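Local coordinates for toxin-like protein (Paenibacillus larvae subsp. larvae BRL-230010, PDB 5DZQ) that probably transfers ADP-ribose from NAD+ to Rho-type GTPases, as a C3-like mono-ADP-ribosyltransferase toxin, at residues V169-Q174 with Q178-L183; K45-N50 with Y136-T141; Y195-K200 with T204-A209; K104-S109 with R125-G130. One frame throughout, in Å; residues are numbered along the deposited sequence.

In the fold
Along the chain, interaction 4 lies nested inside the long loop that interaction 2 closes; interactions 1 and 3 follow, each within a beta hairpin. Interactions 1 and 2, with centres 9 Å apart, share the three-stranded sheet 139-142, 179-183, 167-170, where Leu-183 N probably bonds Leu-139 O at 2.8 Å. Interaction 3 belongs to the five-stranded mixed sheet, about 24 Å from interaction 1 between centres. Interaction 4 pairs two helices about 14 Å from interaction 3, centre to centre, and lies across the middle of the chain from interactions 1 and 2. Interactions 1 and 2 include sequences matching the Q-x-E motif and part of the S-T-S motif of C3-like transferases; interaction 3 too lies across from interaction 2.

Interaction 1: residues V169-Q174 with Q178-L183; sequences VDKISQ and QYELLL
Val-169 and Glu-180 form an antiparallel hydrogen-bonded pair, with Val-169 N giving to Glu-180 O at 2.8 Å and Glu-180 N to Val-169 O at 2.9 Å. A third backbone bond runs from Lys-171 N to Gln-178 O, also 2.8 Å, just beyond the end of strand 167-170. Asp-170 and Tyr-179 form the next, non-hydrogen-bonded pair; beside it Tyr-179 CA makes a C-H...O contact of 3.2 Å with Val-169 O. The main charged link is the salt bridge of Lys-171 NZ to Glu-180 OE2, 2.6 Å, made on the anti side of the carboxylate. The lysine runs extended until a turn at chi4 (82°) brings NZ to the oxygen, and the two side chains cross at about a right angle. A water accepts from the same NZ and donates to Tyr-179 O, closing a second, looser bridge. Apolar contact is modest: Val-169 CG1 touches Leu-182 CB at 4.0 Å. The Q-x-E sequence of Gln-178 to Glu-180 matches the motif of C3-like transferases. Strand 179-183 is flanked by 167-170 and 139-142; Val-169 packs on Val-44 and Thr-48 of helix 38-49, Leu-182 on Tyr-47 of that helix, and Leu-181 on Val-91 and Val-93 of strand 91-97.

Interaction 2: residues K45-N50 with Y136-T141; sequences KEYTAN and YGYLST
Tyr-47 reaches from helix 38-49 to Tyr-138 and Ser-140, and its ring makes nearly the whole contact. The tight part is aromatic: the edge of Tyr-138 is turned to the face of Tyr-47 in a T-shaped pair, centroids 5.1 Å apart and planes at 62°. Tyr-138 CD2 comes to 3.7 Å from Tyr-47 CE1, while Tyr-138 CB lies 3.6 Å from Tyr-47 CZ. With CG trans to the backbone N (chi1 166°), the Tyr-47 ring stands off the helix and carries its hydroxyl to the strand. Leu-78 of helix 69-83 packs against both tyrosine side chains, and Tyr-138 OH bonds Asp-79 there. The looser side is polar. Partly exposed Ser-140 sets OG near the ring plane at the hydroxyl end of Tyr-47, and Tyr-47 OH and Ser-140 OG share a long hydrogen bond of 3.3 Å. Asn-55 ND2 is a second partner of that hydroxyl, and Asn-55 OD1 takes the backbone N-H of Tyr-138, so one amide ties both tyrosines. Ser-140 and Thr-141 belong to an S-T-S sequence matching the motif that, in C3-like transferases, supports the NAD+ site.

Interaction 3: residues Y195-K200 with T204-A209; sequences YIIVNK and TIKIEA
Tyr-195 pairs with Lys-206 and Ile-197 with Thr-204 in antiparallel hydrogen-bonded register, four backbone bonds joining strands whose short axes run at 134° to each other. The shortest of these is Lys-206 N to Tyr-195 O, at 2.7 Å. Ile-196 and Ile-205 form the non-hydrogen-bonded pair between them and face Val-116 and Phe-121. On the other face, Tyr-195 takes chi1 54°, which places CG between its backbone N and carbonyl carbon and lets the ring lie alongside Lys-206. Lys-206 CG then sits over the ring face, 4.0 Å from the centroid, in a CH-pi contact. At the ring's edge, Tyr-195 OH donates to Glu-208 OE2 at 2.6 Å, from above the carboxylate plane. The same oxygen accepts from Lys-206 NZ at 3.0 Å through its anti lone pair, in a salt bridge. Ile-197 CD1 packs on Lys-206 CB at 3.7 Å. Near the turn, Asn-199 ND2 donates to Thr-204 OG1 at 3.1 Å, the oxygen lying in the amide plane; a magnesium ion is about 4 Å from this asparagine side chain. Two donors on one glutamate oxygen should favour its charged form and help to hold the tyrosine hydroxyl and the lysine amine in place.

Interaction 4: residues K104-S109 with R125-G130; sequences KEFQNS and RDEYQG
A chi1 of -169° sets Glu-127 CG trans to its own nitrogen, and the chain beyond stays extended, sending the carboxylate from helix 118-128 toward Glu-105 and Phe-106. From the other side, Glu-105 takes chi1 52°, its CG lodged between backbone N and carbonyl carbon, and likewise runs out straight. The two acids approach from opposite directions, leaving Glu-105 OE2 and Glu-127 OE2 4.0 Å apart with the carboxylate planes turned 47° to each other. No hydrogen bond joins the segments, and the like charges probably repel mildly, though both acids lie toward the surface, where solvent could screen them.

Phe-106 brings an aromatic edge to the same carboxylate. Its CE2 lies 4.0 Å from Glu-127 OE2, with that oxygen at the ring's edge, near the plane. The weakly positive rim of an aromatic ring suits an acid oxygen in this position. Glu-105 OE1, from the adjacent residue, stands 3.9 Å above the plane of the same ring, offset toward its rim, so two carboxylates border Phe-106.

The firmer packing of this phenylalanine lies earlier along helix 118-128, on Leu-120, Lys-123 and Leu-124. Past the contact, Gln-129 leaves helical geometry and the chain leads to Gly-130, which is backbone-bonded to Ile-191 of strand 187-198. The short, weakly bonded helix 104-107 thus packs on helix 118-128, and this contact, with 82 Å² buried, is its sparse margin near the C-terminal end. The small hairpin of strands 111-112 and 115-116 connects the two helices within the alpha/beta fold of the C3-like toxins.

Interaction 1: residues V169-Q174 with Q178-L183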
# COMPACT_ATOMS: atom_id res chain seq x y z
N VAL B 169 1.14 -11.59 -12.22
CA VAL B 169 0.60 -12.07 -10.95
C VAL B 169 -0.84 -11.62 -10.76
O VAL B 169 -1.28 -10.66 -11.39
CB VAL B 169 1.45 -11.57 -9.78
CG1 VAL B 169 2.88 -12.08 -9.91
CG2 VAL B 169 1.43 -10.05 -9.73
N ASP B 170 -1.58 -12.31 -9.90
CA ASP B 170 -2.92 -11.89 -9.52
C ASP B 170 -2.86 -10.57 -8.78
O ASP B 170 -2.06 -10.40 -7.87
CB ASP B 170 -3.60 -12.96 -8.66
CG ASP B 170 -3.79 -14.28 -9.39
OD1 ASP B 170 -4.71 -14.37 -10.23
OD2 ASP B 170 -3.02 -15.23 -9.13
N LYS B 171 -3.69 -9.61 -9.19
CA LYS B 171 -3.72 -8.32 -8.51
C LYS B 171 -4.43 -8.51 -7.17
O LYS B 171 -5.38 -9.29 -7.08
CB LYS B 171 -4.42 -7.26 -9.36
CG LYS B 171 -4.27 -5.82 -8.87
CD LYS B 171 -4.93 -4.83 -9.83
CE LYS B 171 -4.45 -3.40 -9.61
NZ LYS B 171 -3.15 -3.14 -10.28
N ILE B 172 -3.97 -7.82 -6.14
CA ILE B 172 -4.61 -7.93 -4.83
C ILE B 172 -5.64 -6.82 -4.62
O ILE B 172 -5.98 -6.49 -3.49
CB ILE B 172 -3.58 -7.89 -3.67
CG1 ILE B 172 -2.76 -6.61 -3.72
CG2 ILE B 172 -2.68 -9.11 -3.72
CD1 ILE B 172 -1.93 -6.36 -2.49
N SER B 173 -6.14 -6.26 -5.72
CA SER B 173 -7.21 -5.27 -5.66
C SER B 173 -8.48 -5.81 -6.32
O SER B 173 -9.43 -5.06 -6.56
CB SER B 173 -6.79 -3.96 -6.32
OG SER B 173 -7.03 -4.00 -7.72
N GLN B 174 -8.47 -7.11 -6.61
CA GLN B 174 -9.60 -7.85 -7.18
C GLN B 174 -10.33 -7.11 -8.30
O GLN B 174 -11.20 -7.67 -8.97
CB GLN B 174 -10.59 -8.23 -6.08
CG GLN B 174 -11.70 -7.21 -5.84
CD GLN B 174 -11.43 -6.32 -4.64
OE1 GLN B 174 -10.37 -6.38 -4.02
NE2 GLN B 174 -12.41 -5.48 -4.30
N GLN B 178 -7.34 -7.55 -13.26
CA GLN B 178 -7.05 -8.90 -12.80
C GLN B 178 -5.57 -9.15 -12.50
O GLN B 178 -5.24 -9.84 -11.54
CB GLN B 178 -7.54 -9.93 -13.83
CG GLN B 178 -9.04 -10.16 -13.85
CD GLN B 178 -9.50 -11.20 -12.84
OE1 GLN B 178 -8.83 -11.45 -11.84
NE2 GLN B 178 -10.65 -11.81 -13.11
N TYR B 179 -4.68 -8.60 -13.33
CA TYR B 179 -3.26 -8.93 -13.23
C TYR B 179 -2.35 -7.72 -13.05
O TYR B 179 -2.67 -6.62 -13.48
CB TYR B 179 -2.79 -9.68 -14.47
CG TYR B 179 -3.45 -11.02 -14.69
CD1 TYR B 179 -3.22 -12.08 -13.84
CD2 TYR B 179 -4.30 -11.22 -15.78
CE1 TYR B 179 -3.81 -13.31 -14.05
CE2 TYR B 179 -4.90 -12.44 -15.99
CZ TYR B 179 -4.66 -13.48 -15.13
OH TYR B 179 -5.25 -14.70 -15.34
N GLU B 180 -1.21 -7.95 -12.43
CA GLU B 180 -0.12 -6.99 -12.42
C GLU B 180 1.11 -7.68 -12.99
O GLU B 180 1.15 -8.92 -13.10
CB GLU B 180 0.16 -6.49 -10.99
CG GLU B 180 -0.96 -5.64 -10.40
CD GLU B 180 -0.55 -4.89 -9.14
OE1 GLU B 180 0.54 -5.15 -8.61
OE2 GLU B 180 -1.32 -4.02 -8.68
N LEU B 181 2.11 -6.89 -13.36
CA LEU B 181 3.36 -7.44 -13.85
C LEU B 181 4.44 -7.20 -12.80
O LEU B 181 4.68 -6.06 -12.37
CB LEU B 181 3.75 -6.82 -15.20
CG LEU B 181 4.98 -7.44 -15.86
CD1 LEU B 181 4.80 -8.94 -16.13
CD2 LEU B 181 5.33 -6.71 -17.15
N LEU B 182 5.08 -8.28 -12.38
CA LEU B 182 6.04 -8.21 -11.28
C LEU B 182 7.45 -8.33 -11.83
O LEU B 182 7.78 -9.29 -12.51
CB LEU B 182 5.78 -9.33 -10.27
CG LEU B 182 6.78 -9.42 -9.11
CD1 LEU B 182 6.74 -8.14 -8.27
CD2 LEU B 182 6.46 -10.64 -8.26
N LEU B 183 8.27 -7.33 -11.56
CA LEU B 183 9.64 -7.35 -12.06
C LEU B 183 10.60 -7.68 -10.92
O LEU B 183 10.28 -7.45 -9.75
CB LEU B 183 10.00 -6.01 -12.72
CG LEU B 183 9.69 -5.92 -14.22
CD1 LEU B 183 8.20 -5.81 -14.46
CD2 LEU B 183 10.43 -4.77 -14.88
O HOH W 1 -2.97 -3.89 -13.34

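Interaction 2: residues K45-N50 with Y136-T141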
# COMPACT_ATOMS: atom_id res chain seq x y z
N LYS B 45 2.74 -15.55 -4.30
CA LYS B 45 1.49 -15.04 -3.73
C LYS B 45 1.71 -14.40 -2.36
O LYS B 45 1.07 -13.39 -2.04
CB LYS B 45 0.46 -16.15 -3.63
CG LYS B 45 -0.07 -16.61 -4.99
CD LYS B 45 -1.35 -17.39 -4.81
CE LYS B 45 -1.81 -18.01 -6.11
NZ LYS B 45 -3.04 -18.82 -5.88
N GLU B 46 2.60 -14.99 -1.56
CA GLU B 46 2.94 -14.41 -0.26
C GLU B 46 3.45 -12.98 -0.43
O GLU B 46 2.98 -12.06 0.25
CB GLU B 46 4.01 -15.24 0.48
CG GLU B 46 4.40 -14.62 1.84
CD GLU B 46 5.37 -15.49 2.65
OE1 GLU B 46 6.25 -14.92 3.33
OE2 GLU B 46 5.23 -16.73 2.63
N TYR B 47 4.40 -12.81 -1.35
CA TYR B 47 4.95 -11.50 -1.68
C TYR B 47 3.86 -10.53 -2.13
O TYR B 47 3.76 -9.42 -1.61
CB TYR B 47 6.04 -11.56 -2.79
CG TYR B 47 6.30 -10.15 -3.31
CD1 TYR B 47 7.12 -9.28 -2.62
CD2 TYR B 47 5.64 -9.67 -4.44
CE1 TYR B 47 7.31 -7.96 -3.06
CE2 TYR B 47 5.81 -8.37 -4.87
CZ TYR B 47 6.64 -7.52 -4.18
OH TYR B 47 6.81 -6.23 -4.62
N THR B 48 3.06 -10.94 -3.12
CA THR B 48 2.14 -9.98 -3.73
C THR B 48 1.13 -9.48 -2.69
O THR B 48 0.70 -8.33 -2.75
CB THR B 48 1.38 -10.57 -4.95
OG1 THR B 48 0.66 -11.73 -4.54
CG2 THR B 48 2.37 -10.97 -6.06
N ALA B 49 0.79 -10.32 -1.72
CA ALA B 49 -0.18 -9.94 -0.68
C ALA B 49 0.47 -9.24 0.53
O ALA B 49 -0.22 -8.69 1.38
CB ALA B 49 -0.96 -11.17 -0.20
N ASN B 50 1.80 -9.28 0.61
CA ASN B 50 2.51 -8.76 1.78
C ASN B 50 3.77 -8.05 1.28
O ASN B 50 4.86 -8.26 1.80
CB ASN B 50 2.84 -9.91 2.76
CG ASN B 50 3.27 -9.43 4.13
OD1 ASN B 50 2.80 -8.39 4.61
ND2 ASN B 50 4.13 -10.21 4.81
N TYR B 136 15.39 -0.93 -5.54
CA TYR B 136 15.86 -1.99 -4.65
C TYR B 136 14.83 -3.06 -4.35
O TYR B 136 15.16 -4.24 -4.24
CB TYR B 136 16.34 -1.35 -3.36
CG TYR B 136 17.54 -0.47 -3.59
CD1 TYR B 136 18.58 -0.90 -4.42
CD2 TYR B 136 17.63 0.78 -3.01
CE1 TYR B 136 19.69 -0.10 -4.64
CE2 TYR B 136 18.75 1.58 -3.22
CZ TYR B 136 19.76 1.14 -4.04
OH TYR B 136 20.87 1.93 -4.27
N GLY B 137 13.57 -2.65 -4.17
CA GLY B 137 12.52 -3.61 -3.90
C GLY B 137 12.12 -4.33 -5.18
O GLY B 137 12.63 -4.02 -6.25
N TYR B 138 11.23 -5.31 -5.05
CA TYR B 138 10.59 -5.90 -6.22
C TYR B 138 9.70 -4.83 -6.83
O TYR B 138 9.22 -3.95 -6.13
CB TYR B 138 9.77 -7.13 -5.84
CG TYR B 138 10.62 -8.29 -5.37
CD1 TYR B 138 11.22 -9.16 -6.29
CD2 TYR B 138 10.86 -8.49 -4.03
CE1 TYR B 138 12.02 -10.22 -5.86
CE2 TYR B 138 11.66 -9.53 -3.59
CZ TYR B 138 12.24 -10.39 -4.51
OH TYR B 138 13.03 -11.43 -4.05
N LEU B 139 9.50 -4.91 -8.14
CA LEU B 139 8.81 -3.82 -8.82
C LEU B 139 7.47 -4.30 -9.39
O LEU B 139 7.42 -4.91 -10.45
CB LEU B 139 9.71 -3.27 -9.91
CG LEU B 139 9.24 -2.08 -10.75
CD1 LEU B 139 8.86 -0.93 -9.84
CD2 LEU B 139 10.33 -1.67 -11.72
N SER B 140 6.39 -4.03 -8.65
CA SER B 140 5.05 -4.38 -9.11
C SER B 140 4.51 -3.23 -9.96
O SER B 140 4.64 -2.07 -9.57
CB SER B 140 4.10 -4.64 -7.94
OG SER B 140 4.69 -5.56 -7.04
N THR B 141 3.91 -3.57 -11.10
CA THR B 141 3.42 -2.56 -12.02
C THR B 141 2.02 -2.93 -12.51
O THR B 141 1.67 -4.11 -12.52
CB THR B 141 4.35 -2.40 -13.22
OG1 THR B 141 4.40 -3.62 -13.96
CG2 THR B 141 5.76 -2.03 -12.75

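Interaction 3: residues Y195-K200 with T204-A209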
# COMPACT_ATOMS: atom_id res chain seq x y z
N TYR B 195 8.12 15.12 -17.07
CA TYR B 195 7.38 16.37 -17.25
C TYR B 195 6.14 16.45 -16.39
O TYR B 195 5.72 15.47 -15.78
CB TYR B 195 6.99 16.58 -18.73
CG TYR B 195 6.23 15.42 -19.36
CD1 TYR B 195 6.91 14.34 -19.91
CD2 TYR B 195 4.84 15.41 -19.41
CE1 TYR B 195 6.23 13.29 -20.50
CE2 TYR B 195 4.15 14.35 -20.00
CZ TYR B 195 4.86 13.30 -20.54
OH TYR B 195 4.20 12.24 -21.12
N ILE B 196 5.56 17.64 -16.36
CA ILE B 196 4.36 17.91 -15.60
C ILE B 196 3.12 17.82 -16.48
O ILE B 196 3.02 18.52 -17.48
CB ILE B 196 4.40 19.30 -14.96
CG1 ILE B 196 5.63 19.44 -14.04
CG2 ILE B 196 3.10 19.60 -14.22
CD1 ILE B 196 5.96 20.88 -13.71
N ILE B 197 2.18 16.98 -16.10
CA ILE B 197 0.90 16.93 -16.80
C ILE B 197 -0.10 17.83 -16.07
O ILE B 197 -0.38 17.63 -14.88
CB ILE B 197 0.35 15.50 -16.90
CG1 ILE B 197 1.35 14.60 -17.62
CG2 ILE B 197 -0.97 15.48 -17.64
CD1 ILE B 197 0.90 13.15 -17.70
N VAL B 198 -0.61 18.82 -16.78
CA VAL B 198 -1.56 19.77 -16.21
C VAL B 198 -2.98 19.31 -16.46
O VAL B 198 -3.42 19.30 -17.61
CB VAL B 198 -1.35 21.18 -16.81
CG1 VAL B 198 -2.31 22.18 -16.18
CG2 VAL B 198 0.08 21.61 -16.62
N ASN B 199 -3.68 18.91 -15.40
CA ASN B 199 -5.06 18.45 -15.49
C ASN B 199 -6.01 19.55 -15.04
O ASN B 199 -5.56 20.61 -14.62
CB ASN B 199 -5.28 17.20 -14.63
CG ASN B 199 -4.24 16.12 -14.86
OD1 ASN B 199 -3.99 15.70 -15.98
ND2 ASN B 199 -3.63 15.66 -13.77
N LYS B 200 -7.31 19.28 -15.10
CA LYS B 200 -8.32 20.27 -14.73
C LYS B 200 -8.23 20.69 -13.26
O LYS B 200 -8.43 21.85 -12.95
CB LYS B 200 -9.73 19.76 -15.01
CG LYS B 200 -10.31 20.20 -16.36
CD LYS B 200 -11.73 19.70 -16.49
CE LYS B 200 -11.88 18.73 -17.64
NZ LYS B 200 -13.07 17.88 -17.44
N THR B 204 0.22 16.37 -12.35
CA THR B 204 0.84 15.07 -12.17
C THR B 204 2.30 15.10 -12.64
O THR B 204 2.60 15.61 -13.72
CB THR B 204 0.06 13.96 -12.95
OG1 THR B 204 -1.31 13.94 -12.53
CG2 THR B 204 0.69 12.59 -12.74
N ILE B 205 3.20 14.56 -11.83
CA ILE B 205 4.58 14.44 -12.26
C ILE B 205 4.67 13.15 -13.04
O ILE B 205 4.40 12.08 -12.50
CB ILE B 205 5.56 14.46 -11.07
CG1 ILE B 205 5.59 15.87 -10.46
CG2 ILE B 205 6.94 14.04 -11.52
CD1 ILE B 205 6.23 15.93 -9.09
N LYS B 206 5.03 13.26 -14.32
CA LYS B 206 5.06 12.12 -15.22
C LYS B 206 6.50 11.68 -15.46
O LYS B 206 7.36 12.49 -15.79
CB LYS B 206 4.38 12.48 -16.56
CG LYS B 206 4.40 11.37 -17.63
CD LYS B 206 3.76 10.08 -17.13
CE LYS B 206 2.84 9.45 -18.16
NZ LYS B 206 3.51 8.98 -19.39
N ILE B 207 6.76 10.39 -15.25
CA ILE B 207 8.07 9.81 -15.52
C ILE B 207 7.93 8.74 -16.58
O ILE B 207 7.15 7.81 -16.43
CB ILE B 207 8.71 9.20 -14.24
CG1 ILE B 207 8.88 10.29 -13.17
CG2 ILE B 207 10.06 8.54 -14.59
CD1 ILE B 207 9.22 9.76 -11.79
N GLU B 208 8.69 8.86 -17.66
CA GLU B 208 8.70 7.84 -18.70
C GLU B 208 10.06 7.14 -18.70
O GLU B 208 11.10 7.80 -18.83
CB GLU B 208 8.36 8.45 -20.06
CG GLU B 208 7.02 9.17 -20.03
CD GLU B 208 6.57 9.67 -21.39
OE1 GLU B 208 7.42 9.80 -22.29
OE2 GLU B 208 5.35 9.93 -21.55
N ALA B 209 10.06 5.82 -18.56
CA ALA B 209 11.31 5.09 -18.36
C ALA B 209 11.36 3.78 -19.15
O ALA B 209 10.32 3.23 -19.53
CB ALA B 209 11.53 4.80 -16.88

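Interaction 4: residues K104-S109 with R125-G130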
# COMPACT_ATOMS: atom_id res chain seq x y z
N LYS B 104 13.59 13.55 1.01
CA LYS B 104 13.06 14.55 1.94
C LYS B 104 13.06 15.97 1.39
O LYS B 104 12.14 16.75 1.67
CB LYS B 104 13.84 14.52 3.26
CG LYS B 104 13.45 13.40 4.21
CD LYS B 104 14.13 13.57 5.57
CE LYS B 104 13.74 12.46 6.54
NZ LYS B 104 14.48 12.57 7.84
N GLU B 105 14.08 16.32 0.62
CA GLU B 105 14.20 17.69 0.11
C GLU B 105 13.07 18.04 -0.85
O GLU B 105 12.58 19.16 -0.87
CB GLU B 105 15.55 17.91 -0.57
CG GLU B 105 15.91 16.89 -1.63
CD GLU B 105 17.07 17.33 -2.49
OE1 GLU B 105 17.34 18.55 -2.55
OE2 GLU B 105 17.73 16.46 -3.10
N PHE B 106 12.66 17.06 -1.65
CA PHE B 106 11.63 17.30 -2.65
C PHE B 106 10.24 16.98 -2.12
O PHE B 106 9.26 17.60 -2.54
CB PHE B 106 11.90 16.47 -3.91
CG PHE B 106 13.17 16.84 -4.63
CD1 PHE B 106 13.28 18.06 -5.28
CD2 PHE B 106 14.24 15.97 -4.66
CE1 PHE B 106 14.44 18.41 -5.95
CE2 PHE B 106 15.41 16.31 -5.33
CZ PHE B 106 15.51 17.53 -5.97
N GLN B 107 10.16 16.04 -1.19
CA GLN B 107 8.89 15.46 -0.77
C GLN B 107 7.81 16.49 -0.43
O GLN B 107 6.68 16.36 -0.88
CB GLN B 107 9.11 14.55 0.43
CG GLN B 107 7.85 13.85 0.89
CD GLN B 107 8.10 12.86 1.99
OE1 GLN B 107 9.15 12.21 2.03
NE2 GLN B 107 7.14 12.73 2.90
N ASN B 108 8.14 17.50 0.35
CA ASN B 108 7.13 18.49 0.73
C ASN B 108 7.27 19.82 0.01
O ASN B 108 6.44 20.72 0.17
CB ASN B 108 7.17 18.71 2.24
CG ASN B 108 6.71 17.50 3.02
OD1 ASN B 108 7.48 16.89 3.76
ND2 ASN B 108 5.44 17.13 2.85
N SER B 109 8.31 19.95 -0.80
CA SER B 109 8.55 21.20 -1.51
C SER B 109 8.22 21.12 -3.01
O SER B 109 8.05 22.15 -3.66
CB SER B 109 10.01 21.63 -1.32
N ARG B 125 14.26 17.32 -12.39
CA ARG B 125 14.40 16.79 -13.74
C ARG B 125 15.87 16.68 -14.17
O ARG B 125 16.28 15.66 -14.70
CB ARG B 125 13.63 17.66 -14.73
CG ARG B 125 13.42 17.02 -16.10
CD ARG B 125 12.62 17.93 -17.02
NE ARG B 125 13.11 19.30 -16.95
CZ ARG B 125 12.65 20.31 -17.68
NH1 ARG B 125 11.68 20.10 -18.56
NH2 ARG B 125 13.17 21.52 -17.54
N ASP B 126 16.65 17.73 -13.93
CA ASP B 126 18.09 17.69 -14.22
C ASP B 126 18.78 16.58 -13.44
O ASP B 126 19.67 15.90 -13.94
CB ASP B 126 18.74 19.04 -13.89
CG ASP B 126 18.48 20.08 -14.95
OD1 ASP B 126 18.35 19.70 -16.14
OD2 ASP B 126 18.42 21.28 -14.61
N GLU B 127 18.34 16.40 -12.20
CA GLU B 127 18.89 15.37 -11.35
C GLU B 127 18.51 13.98 -11.85
O GLU B 127 19.27 13.03 -11.69
CB GLU B 127 18.42 15.58 -9.91
CG GLU B 127 19.12 14.72 -8.87
CD GLU B 127 19.14 15.37 -7.49
OE1 GLU B 127 19.40 16.60 -7.42
OE2 GLU B 127 18.89 14.67 -6.49
N TYR B 128 17.34 13.86 -12.48
CA TYR B 128 16.76 12.56 -12.81
C TYR B 128 16.82 12.15 -14.29
O TYR B 128 17.18 11.02 -14.61
CB TYR B 128 15.30 12.52 -12.35
CG TYR B 128 15.07 11.86 -11.01
CD1 TYR B 128 15.95 12.06 -9.95
CD2 TYR B 128 13.96 11.05 -10.80
CE1 TYR B 128 15.73 11.46 -8.72
CE2 TYR B 128 13.73 10.45 -9.57
CZ TYR B 128 14.62 10.65 -8.54
OH TYR B 128 14.39 10.05 -7.32
N GLN B 129 16.46 13.07 -15.18
CA GLN B 129 16.26 12.71 -16.58
C GLN B 129 17.55 12.30 -17.29
O GLN B 129 18.59 12.96 -17.15
CB GLN B 129 15.60 13.87 -17.34
CG GLN B 129 15.12 13.50 -18.73
CD GLN B 129 14.35 14.61 -19.41
OE1 GLN B 129 13.25 14.97 -18.97
NE2 GLN B 129 14.91 15.15 -20.48
N GLY B 130 17.48 11.21 -18.05
CA GLY B 130 18.61 10.74 -18.83
C GLY B 130 19.45 9.73 -18.07
O GLY B 130 20.36 9.12 -18.63